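Local coordinates for C2 toxin component I (Clostridium botulinum, PDB 2J3X), which probably transfers ADP-ribose from NAD+ to actin inside target cells, as the enzymatic half of a binary toxin, at residues 100-105 / 191-196; 107-112 / 162-167; 198-203 / 207-212. The protein carries 2 engineered substitutions. All coordinates share one frame; numbering follows the deposited sequence.

Contact 1. Residues 100-105 / 191-196; sequences GYVNFT and FSIIPE. With SO4 (sulfate ion), chain P.
Ile193 holds CG1 beside its backbone N (chi1 -76°) and swings CD1 back by a second turn (chi2 -75°), which brings its longer branch against Val102 and Phe104; Phe104 has its ring on the amide side as well. The contact spans the mixed sheet of a domain in the ADP-ribosyltransferase exoenzyme family. Strands 98-102 and 191-203 are not neighbours in that sheet: strands 162-168 and 206-216 run between them, and the CA atoms of Val102 and Ile193 are still 8.8 Å apart. Side chains alone bridge the distance, and no hydrogen bond crosses. Val102 and Ile193 reach for each other tip to tip, CG2 of the valine meeting CD1 of the isoleucine at 3.8 Å. Phe104 and Ile193 cross at a slant, and here the fit is tight, with Phe104 CE1 3.4 Å from Ile193 CG1. The CB of Ile193 also lies 3.9 Å from Phe104 CE1, so CE1 meets the base of the isoleucine as well as its branch. All three side chains are buried; Val164 touches both Val102 and Ile193, and Ile147 packs on Val102 and Phe104. An inverse gamma turn centred on Asn103 ends the strand, with Phe104 N bonded to Val102 O at 2.9 Å, and directs Asn103 elsewhere. Its OD1 accepts from Ser148 N, while its ND2 makes a weak, bent hydrogen bond (3.3 Å, 134°) to O3 of a sulfate, probably left by the crystallisation medium, that Lys50 and Thr51 also bind.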
loop_
_atom_site.group_PDB
_atom_site.type_symbol
_atom_site.label_atom_id
_atom_site.label_comp_id
_atom_site.label_asym_id
_atom_site.label_seq_id
_atom_site.Cartn_x
_atom_site.Cartn_y
_atom_site.Cartn_z
ATOM N N GLY A 100 10.775 -18.514 4.269
ATOM C CA GLY A 100 11.943 -17.793 3.780
ATOM C C GLY A 100 11.815 -16.325 4.180
ATOM O O GLY A 100 11.073 -16.000 5.094
ATOM N N TYR A 101 12.575 -15.467 3.524
ATOM C CA TYR A 101 12.769 -14.095 3.988
ATOM C C TYR A 101 12.173 -13.171 2.949
ATOM O O TYR A 101 12.587 -13.209 1.760
ATOM C CB TYR A 101 14.241 -13.797 4.088
ATOM C CG TYR A 101 14.983 -14.680 5.042
ATOM C CD1 TYR A 101 14.608 -14.745 6.392
ATOM C CD2 TYR A 101 16.065 -15.477 4.591
ATOM C CE1 TYR A 101 15.350 -15.556 7.307
ATOM C CE2 TYR A 101 16.786 -16.321 5.508
ATOM C CZ TYR A 101 16.418 -16.346 6.836
ATOM O OH TYR A 101 17.094 -17.144 7.762
ATOM N N VAL A 102 11.221 -12.339 3.355
ATOM C CA VAL A 102 10.635 -11.425 2.372
ATOM C C VAL A 102 11.433 -10.129 2.213
ATOM O O VAL A 102 12.093 -9.670 3.136
ATOM C CB VAL A 102 9.127 -11.120 2.667
ATOM C CG1 VAL A 102 8.254 -12.321 2.287
ATOM C CG2 VAL A 102 8.875 -10.797 4.138
ATOM N N ASN A 103 11.385 -9.543 1.025
ATOM C CA ASN A 103 12.218 -8.358 0.762
ATOM C C ASN A 103 11.578 -7.067 1.309
ATOM O O ASN A 103 10.999 -6.284 0.524
ATOM C CB ASN A 103 12.592 -8.280 -0.708
ATOM C CG ASN A 103 11.390 -8.237 -1.665
ATOM O OD1 ASN A 103 10.286 -8.798 -1.430
ATOM N ND2 ASN A 103 11.634 -7.615 -2.810
ATOM N N PHE A 104 11.608 -6.877 2.640
ATOM C CA PHE A 104 11.226 -5.568 3.266
ATOM C C PHE A 104 12.453 -4.966 3.898
ATOM O O PHE A 104 13.114 -5.652 4.715
ATOM C CB PHE A 104 10.159 -5.677 4.356
ATOM C CG PHE A 104 8.787 -5.800 3.841
ATOM C CD1 PHE A 104 8.283 -7.053 3.420
ATOM C CD2 PHE A 104 7.943 -4.699 3.860
ATOM C CE1 PHE A 104 6.980 -7.164 2.952
ATOM C CE2 PHE A 104 6.666 -4.792 3.345
ATOM C CZ PHE A 104 6.170 -6.013 2.905
ATOM N N THR A 105 12.751 -3.704 3.567
ATOM C CA THR A 105 13.774 -2.922 4.285
ATOM C C THR A 105 13.170 -2.182 5.456
ATOM O O THR A 105 11.922 -2.083 5.545
ATOM C CB THR A 105 14.394 -1.849 3.341
ATOM O OG1 THR A 105 13.347 -0.983 2.930
ATOM C CG2 THR A 105 14.985 -2.524 2.106
ATOM N N PHE A 191 0.673 -8.221 -1.536
ATOM C CA PHE A 191 0.619 -8.838 -0.221
ATOM C C PHE A 191 1.116 -7.856 0.796
ATOM O O PHE A 191 1.959 -6.999 0.472
ATOM C CB PHE A 191 1.533 -10.077 -0.142
ATOM C CG PHE A 191 0.945 -11.300 -0.800
ATOM C CD1 PHE A 191 -0.179 -11.896 -0.259
ATOM C CD2 PHE A 191 1.525 -11.838 -1.953
ATOM C CE1 PHE A 191 -0.765 -13.016 -0.865
ATOM C CE2 PHE A 191 0.949 -12.973 -2.588
ATOM C CZ PHE A 191 -0.186 -13.550 -2.011
ATOM N N SER A 192 0.683 -8.056 2.039
ATOM C CA SER A 192 1.205 -7.305 3.161
ATOM C C SER A 192 1.877 -8.242 4.149
ATOM O O SER A 192 1.621 -9.453 4.134
ATOM C CB SER A 192 0.086 -6.579 3.910
ATOM O OG SER A 192 -0.487 -5.595 3.041
ATOM N N ILE A 193 2.709 -7.647 4.986
ATOM C CA ILE A 193 3.309 -8.390 6.111
ATOM C C ILE A 193 2.804 -7.726 7.389
ATOM O O ILE A 193 2.787 -6.499 7.483
ATOM C CB ILE A 193 4.821 -8.348 6.040
ATOM C CG1 ILE A 193 5.328 -9.310 4.968
ATOM C CG2 ILE A 193 5.428 -8.926 7.327
ATOM C CD1 ILE A 193 5.254 -10.868 5.426
ATOM N N ILE A 194 2.395 -8.552 8.355
ATOM C CA ILE A 194 2.039 -8.117 9.696
ATOM C C ILE A 194 3.094 -8.686 10.679
ATOM O O ILE A 194 3.123 -9.902 10.938
ATOM C CB ILE A 194 0.670 -8.636 10.082
ATOM C CG1 ILE A 194 -0.403 -8.138 9.104
ATOM C CG2 ILE A 194 0.321 -8.160 11.526
ATOM C CD1 ILE A 194 -1.794 -8.767 9.365
ATOM N N PRO A 195 3.995 -7.831 11.172
ATOM C CA PRO A 195 5.045 -8.339 12.093
ATOM C C PRO A 195 4.330 -8.852 13.339
ATOM O O PRO A 195 3.429 -8.188 13.856
ATOM C CB PRO A 195 5.832 -7.052 12.434
ATOM C CG PRO A 195 5.716 -6.257 11.135
ATOM C CD PRO A 195 4.200 -6.385 10.864
ATOM N N GLU A 196 4.705 -10.057 13.772
ATOM C CA GLU A 196 4.094 -10.658 14.959
ATOM C C GLU A 196 5.040 -10.718 16.150
ATOM O O GLU A 196 4.553 -10.673 17.297
ATOM C CB GLU A 196 3.570 -12.058 14.620
ATOM C CG GLU A 196 2.557 -12.068 13.421
ATOM C CD GLU A 196 1.172 -11.527 13.731
ATOM O OE1 GLU A 196 0.925 -11.049 14.876
ATOM O OE2 GLU A 196 0.302 -11.574 12.806
HETATM S S SO4 P . 13.702 -5.091 -6.040
HETATM O O1 SO4 P . 14.199 -6.247 -6.796
HETATM O O2 SO4 P . 12.476 -4.523 -6.626
HETATM O O3 SO4 P . 13.393 -5.482 -4.660
HETATM O O4 SO4 P . 14.720 -4.038 -6.135
#

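Contact 2. Residues 107-112 / 162-167; sequences KELGIN and VIVKTR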
loop_
_atom_site.group_PDB
_atom_site.type_symbol
_atom_site.label_atom_id
_atom_site.label_comp_id
_atom_site.label_asym_id
_atom_site.label_seq_id
_atom_site.Cartn_x
_atom_site.Cartn_y
_atom_site.Cartn_z
ATOM N N LYS A 107 12.913 0.997 5.830
ATOM C CA LYS A 107 12.050 2.110 5.326
ATOM C C LYS A 107 10.671 1.600 4.943
ATOM O O LYS A 107 9.672 2.290 5.166
ATOM C CB LYS A 107 12.653 2.827 4.090
ATOM C CG LYS A 107 13.715 3.813 4.436
ATOM C CD LYS A 107 14.491 4.186 3.176
ATOM C CE LYS A 107 15.609 5.182 3.546
ATOM N NZ LYS A 107 16.239 5.907 2.375
ATOM N N GLU A 108 10.609 0.398 4.354
ATOM C CA GLU A 108 9.329 -0.219 3.969
ATOM C C GLU A 108 8.464 -0.727 5.123
ATOM O O GLU A 108 7.317 -1.157 4.910
ATOM C CB GLU A 108 9.595 -1.381 2.993
ATOM C CG GLU A 108 10.275 -0.937 1.723
ATOM C CD GLU A 108 10.461 -2.115 0.787
ATOM O OE1 GLU A 108 11.329 -2.949 1.070
ATOM O OE2 GLU A 108 9.702 -2.218 -0.206
ATOM N N LEU A 109 9.035 -0.731 6.341
ATOM C CA LEU A 109 8.291 -0.981 7.573
ATOM C C LEU A 109 8.047 0.340 8.288
ATOM O O LEU A 109 7.744 0.350 9.456
ATOM C CB LEU A 109 9.096 -1.957 8.482
ATOM C CG LEU A 109 9.352 -3.312 7.840
ATOM C CD1 LEU A 109 10.342 -4.101 8.703
ATOM C CD2 LEU A 109 8.052 -4.139 7.655
ATOM N N GLY A 110 8.221 1.458 7.575
ATOM C CA GLY A 110 8.053 2.775 8.204
ATOM C C GLY A 110 9.067 3.162 9.275
ATOM O O GLY A 110 8.769 3.992 10.143
ATOM N N ILE A 111 10.266 2.584 9.199
ATOM C CA ILE A 111 11.320 2.834 10.189
ATOM C C ILE A 111 12.359 3.719 9.580
ATOM O O ILE A 111 13.070 3.341 8.619
ATOM C CB ILE A 111 11.980 1.508 10.680
ATOM C CG1 ILE A 111 10.941 0.651 11.403
ATOM C CG2 ILE A 111 13.290 1.817 11.515
ATOM C CD1 ILE A 111 11.565 -0.788 11.704
ATOM N N ASN A 112 12.410 4.945 10.112
ATOM C CA ASN A 112 13.348 5.919 9.595
ATOM C C ASN A 112 14.464 6.216 10.579
ATOM O O ASN A 112 15.281 7.078 10.303
ATOM C CB ASN A 112 12.624 7.224 9.237
ATOM C CG ASN A 112 11.525 7.001 8.191
ATOM O OD1 ASN A 112 11.747 6.304 7.196
ATOM N ND2 ASN A 112 10.377 7.624 8.404
ATOM N N VAL A 162 17.479 -5.398 9.467
ATOM C CA VAL A 162 16.289 -6.222 9.794
ATOM C C VAL A 162 16.151 -7.362 8.807
ATOM O O VAL A 162 16.548 -7.252 7.619
ATOM C CB VAL A 162 14.970 -5.386 9.822
ATOM C CG1 VAL A 162 15.180 -4.187 10.766
ATOM C CG2 VAL A 162 14.566 -4.982 8.401
ATOM N N ILE A 163 15.566 -8.455 9.286
ATOM C CA ILE A 163 15.307 -9.654 8.452
ATOM C C ILE A 163 13.847 -9.965 8.733
ATOM O O ILE A 163 13.458 -10.019 9.874
ATOM C CB ILE A 163 16.206 -10.853 8.855
ATOM C CG1 ILE A 163 17.693 -10.588 8.539
ATOM C CG2 ILE A 163 15.825 -12.119 8.082
ATOM C CD1 ILE A 163 18.567 -11.516 9.341
ATOM N N VAL A 164 13.027 -10.143 7.687
ATOM C CA VAL A 164 11.659 -10.495 7.872
ATOM C C VAL A 164 11.401 -11.890 7.356
ATOM O O VAL A 164 11.532 -12.121 6.168
ATOM C CB VAL A 164 10.748 -9.463 7.102
ATOM C CG1 VAL A 164 9.256 -9.749 7.353
ATOM C CG2 VAL A 164 11.106 -8.018 7.573
ATOM N N LYS A 165 11.070 -12.797 8.265
ATOM C CA LYS A 165 10.868 -14.244 7.936
ATOM C C LYS A 165 9.358 -14.516 7.971
ATOM O O LYS A 165 8.657 -13.992 8.848
ATOM C CB LYS A 165 11.565 -15.098 9.003
ATOM C CG LYS A 165 11.574 -16.584 8.712
ATOM C CD LYS A 165 12.402 -17.329 9.782
ATOM C CE LYS A 165 12.409 -18.778 9.517
ATOM N NZ LYS A 165 13.272 -19.366 10.632
ATOM N N THR A 166 8.859 -15.253 6.992
ATOM C CA THR A 166 7.450 -15.545 6.916
ATOM C C THR A 166 7.248 -16.947 6.349
ATOM O O THR A 166 8.186 -17.592 5.929
ATOM C CB THR A 166 6.674 -14.492 6.067
ATOM O OG1 THR A 166 5.264 -14.666 6.280
ATOM C CG2 THR A 166 6.978 -14.644 4.583
ATOM N N ARG A 167 6.013 -17.399 6.363
ATOM C CA ARG A 167 5.598 -18.680 5.758
ATOM C C ARG A 167 4.529 -18.383 4.706
ATOM O O ARG A 167 3.493 -17.769 5.017
ATOM C CB ARG A 167 5.032 -19.536 6.888
ATOM C CG ARG A 167 4.409 -20.881 6.486
ATOM C CD ARG A 167 4.142 -21.645 7.768
ATOM N NE ARG A 167 3.940 -23.065 7.484
ATOM C CZ ARG A 167 4.591 -24.094 8.032
ATOM N NH1 ARG A 167 5.542 -23.932 8.966
ATOM N NH2 ARG A 167 4.270 -25.313 7.634
#
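Gly110 N reaches back to Lys107 O at 2.9 Å, and the tight turn closed by this bond presents Leu109 to Val162 and Val164. Glu108 and Leu109 take the middle positions with the backbone angles of a type I turn, after which Gly110 leaves with positive phi. Across the contact there is only apolar packing. With CG beside its amide (chi1 -61°) and the chain then extended (chi2 170°), Leu109 offers the methyl CD1 to the strand. CD1 lies 4.1 Å from Val164 CG2 and 4.3 Å from Val162 CG2, meeting two valines from one face of strand 162-168, while Ile163 between them points to the other. Leu109 and Val164 pass one another running opposite ways, a loose van der Waals fit. Glu108 turns away from this contact: OE1 accepts from Thr105 N and OE2 forms a salt bridge with Lys143, which ties the turn to the chain before it and to strand 141-143. The buried leucine packs on a layer in which strand 162-168 is flanked by strands 98-102 and 206-216, Leu109 also touching Phe104 and Ile211. The loop also meets the second ADP-ribosyltransferase-like half of the chain: Arg402 of strand 397-411 donates to Glu108 O, and helix 326-336 packs against Lys107 and Asn112.

Contact 3. Residues 198-203 / 207-212; sequences AIITTI and DYILIE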
loop_
_atom_site.group_PDB
_atom_site.type_symbol
_atom_site.label_atom_id
_atom_site.label_comp_id
_atom_site.label_asym_id
_atom_site.label_seq_id
_atom_site.Cartn_x
_atom_site.Cartn_y
_atom_site.Cartn_z
ATOM N N ALA A 198 9.567 -9.840 17.266
ATOM C CA ALA A 198 10.876 -9.370 16.847
ATOM C C ALA A 198 11.876 -9.693 17.936
ATOM O O ALA A 198 11.585 -9.483 19.129
ATOM C CB ALA A 198 10.838 -7.863 16.630
ATOM N N ILE A 199 13.026 -10.179 17.526
ATOM C CA ILE A 199 14.145 -10.460 18.473
ATOM C C ILE A 199 15.421 -9.943 17.861
ATOM O O ILE A 199 15.478 -9.724 16.649
ATOM C CB ILE A 199 14.289 -11.964 18.807
ATOM C CG1 ILE A 199 14.655 -12.764 17.547
ATOM C CG2 ILE A 199 13.040 -12.455 19.532
ATOM C CD1 ILE A 199 15.103 -14.271 17.855
ATOM N N ILE A 200 16.442 -9.768 18.692
ATOM C CA ILE A 200 17.779 -9.535 18.172
ATOM C C ILE A 200 18.426 -10.890 17.946
ATOM O O ILE A 200 18.299 -11.800 18.792
ATOM C CB ILE A 200 18.659 -8.656 19.109
ATOM C CG1 ILE A 200 18.095 -7.227 19.139
ATOM C CG2 ILE A 200 20.109 -8.604 18.594
ATOM C CD1 ILE A 200 18.442 -6.445 20.455
ATOM N N THR A 201 19.036 -11.038 16.789
ATOM C CA THR A 201 19.785 -12.246 16.427
ATOM C C THR A 201 21.155 -11.918 15.810
ATOM O O THR A 201 21.350 -10.858 15.223
ATOM C CB THR A 201 18.999 -13.178 15.465
ATOM O OG1 THR A 201 19.621 -14.478 15.495
ATOM C CG2 THR A 201 19.034 -12.647 14.011
ATOM N N THR A 202 22.104 -12.847 15.948
ATOM C CA THR A 202 23.442 -12.718 15.370
ATOM C C THR A 202 23.624 -13.827 14.335
ATOM O O THR A 202 23.372 -15.008 14.610
ATOM C CB THR A 202 24.517 -12.810 16.485
ATOM O OG1 THR A 202 24.219 -11.860 17.522
ATOM C CG2 THR A 202 25.906 -12.577 15.959
ATOM N N ILE A 203 23.991 -13.446 13.126
ATOM C CA ILE A 203 24.165 -14.391 12.059
ATOM C C ILE A 203 25.492 -14.086 11.415
ATOM O O ILE A 203 25.721 -12.949 11.004
ATOM C CB ILE A 203 23.055 -14.263 10.966
ATOM C CG1 ILE A 203 21.677 -14.619 11.536
ATOM C CG2 ILE A 203 23.404 -15.136 9.752
ATOM C CD1 ILE A 203 20.463 -14.261 10.602
ATOM N N ASP A 207 24.719 -8.502 13.715
ATOM C CA ASP A 207 23.429 -8.403 14.429
ATOM C C ASP A 207 22.268 -7.813 13.632
ATOM O O ASP A 207 22.461 -6.870 12.826
ATOM C CB ASP A 207 23.567 -7.600 15.693
ATOM C CG ASP A 207 24.445 -8.326 16.713
ATOM O OD1 ASP A 207 25.277 -9.154 16.304
ATOM O OD2 ASP A 207 24.294 -8.081 17.895
ATOM N N TYR A 208 21.082 -8.386 13.878
ATOM C CA TYR A 208 19.873 -8.049 13.107
ATOM C C TYR A 208 18.688 -8.091 14.024
ATOM O O TYR A 208 18.641 -8.856 15.007
ATOM C CB TYR A 208 19.605 -9.096 11.998
ATOM C CG TYR A 208 20.704 -9.257 11.020
ATOM C CD1 TYR A 208 21.765 -10.146 11.254
ATOM C CD2 TYR A 208 20.673 -8.556 9.786
ATOM C CE1 TYR A 208 22.798 -10.303 10.278
ATOM C CE2 TYR A 208 21.688 -8.730 8.822
ATOM C CZ TYR A 208 22.738 -9.578 9.078
ATOM O OH TYR A 208 23.754 -9.775 8.136
ATOM N N ILE A 209 17.683 -7.286 13.719
ATOM C CA ILE A 209 16.375 -7.574 14.296
ATOM C C ILE A 209 15.688 -8.583 13.345
ATOM O O ILE A 209 15.465 -8.294 12.158
ATOM C CB ILE A 209 15.515 -6.310 14.451
ATOM C CG1 ILE A 209 16.128 -5.406 15.556
ATOM C CG2 ILE A 209 14.048 -6.697 14.890
ATOM C CD1 ILE A 209 15.377 -4.055 15.751
ATOM N N LEU A 210 15.368 -9.772 13.884
ATOM C CA LEU A 210 14.688 -10.831 13.118
ATOM C C LEU A 210 13.218 -10.695 13.468
ATOM O O LEU A 210 12.808 -10.825 14.627
ATOM C CB LEU A 210 15.215 -12.209 13.535
ATOM C CG LEU A 210 14.508 -13.419 12.904
ATOM C CD1 LEU A 210 14.708 -13.447 11.349
ATOM C CD2 LEU A 210 15.096 -14.693 13.608
ATOM N N ILE A 211 12.434 -10.448 12.434
ATOM C CA ILE A 211 11.003 -10.231 12.577
ATOM C C ILE A 211 10.299 -11.422 11.991
ATOM O O ILE A 211 10.569 -11.804 10.834
ATOM C CB ILE A 211 10.566 -8.956 11.817
ATOM C CG1 ILE A 211 11.269 -7.719 12.388
ATOM C CG2 ILE A 211 8.988 -8.854 11.773
ATOM C CD1 ILE A 211 11.284 -6.540 11.407
ATOM N N GLU A 212 9.403 -12.023 12.770
ATOM C CA GLU A 212 8.486 -13.040 12.219
ATOM C C GLU A 212 7.217 -12.312 11.788
ATOM O O GLU A 212 6.552 -11.656 12.597
ATOM C CB GLU A 212 8.085 -14.056 13.295
ATOM C CG GLU A 212 9.239 -14.774 13.959
ATOM C CD GLU A 212 10.092 -15.614 12.993
ATOM O OE1 GLU A 212 9.565 -16.079 11.940
ATOM O OE2 GLU A 212 11.295 -15.812 13.328
HETATM O O HOH W 1 25.398 -12.007 8.346
#
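Segments 198-203 and 207-212 belong to the two arms of a beta hairpin, antiparallel with their directions at 143° and their axes 4.5 Å apart at the closest. Two hydrogen-bonded pairs, Ile199 with Leu210 and Thr201 with Tyr208, join them through four backbone bonds; Thr201 N meets Tyr208 O almost straight (2.8 Å, 171°). On one face Ala198 CB rests 3.8 Å from Ile209 CG2. On the other, Ile199 and Leu210 lie side by side, and Thr201, with OG1 anti to the backbone N (chi1 -163°), has its methyl CG2 between N and the carbonyl carbon, where it comes to 3.9 Å from Leu210 CB. Near the turn, Ile203 O and Thr201 O lie at the edge of the Tyr208 ring, near its plane, and Tyr208 CE1 is 4.0 Å from Ile203 CB. A water spans Ile203 O and Tyr208 OH, 2.8 Å from each, and Arg116 makes a cation-pi contact with the same ring. Backbone bonding therefore sets the register, while a face of Ala198, Ile200, Ile209 and Ile211 packs on helix 126-136 and becomes polar at Thr202 and Asp207, and the other mixes threonine, tyrosine and water.

All three contacts reach one sheet of the first ADP-ribosyltransferase-like half. Contacts 1 and 2 are buried, purely apolar and small, joining parts that are not paired strands; their centres are 6 Å apart and they share the layer around Val164, whose O probably accepts from Val102 N. Contact 3 is partly buried, farther from the chain centre, and the only one of the three built on cross-strand backbone bonds. It uses the later part of the strand that supplies Ile193 to contact 1, and its second strand pairs with residues 162-167 of contact 2 through Ile163 and Lys165 to Ile211. Contact 2 is nested inside the loop that contact 1 closes.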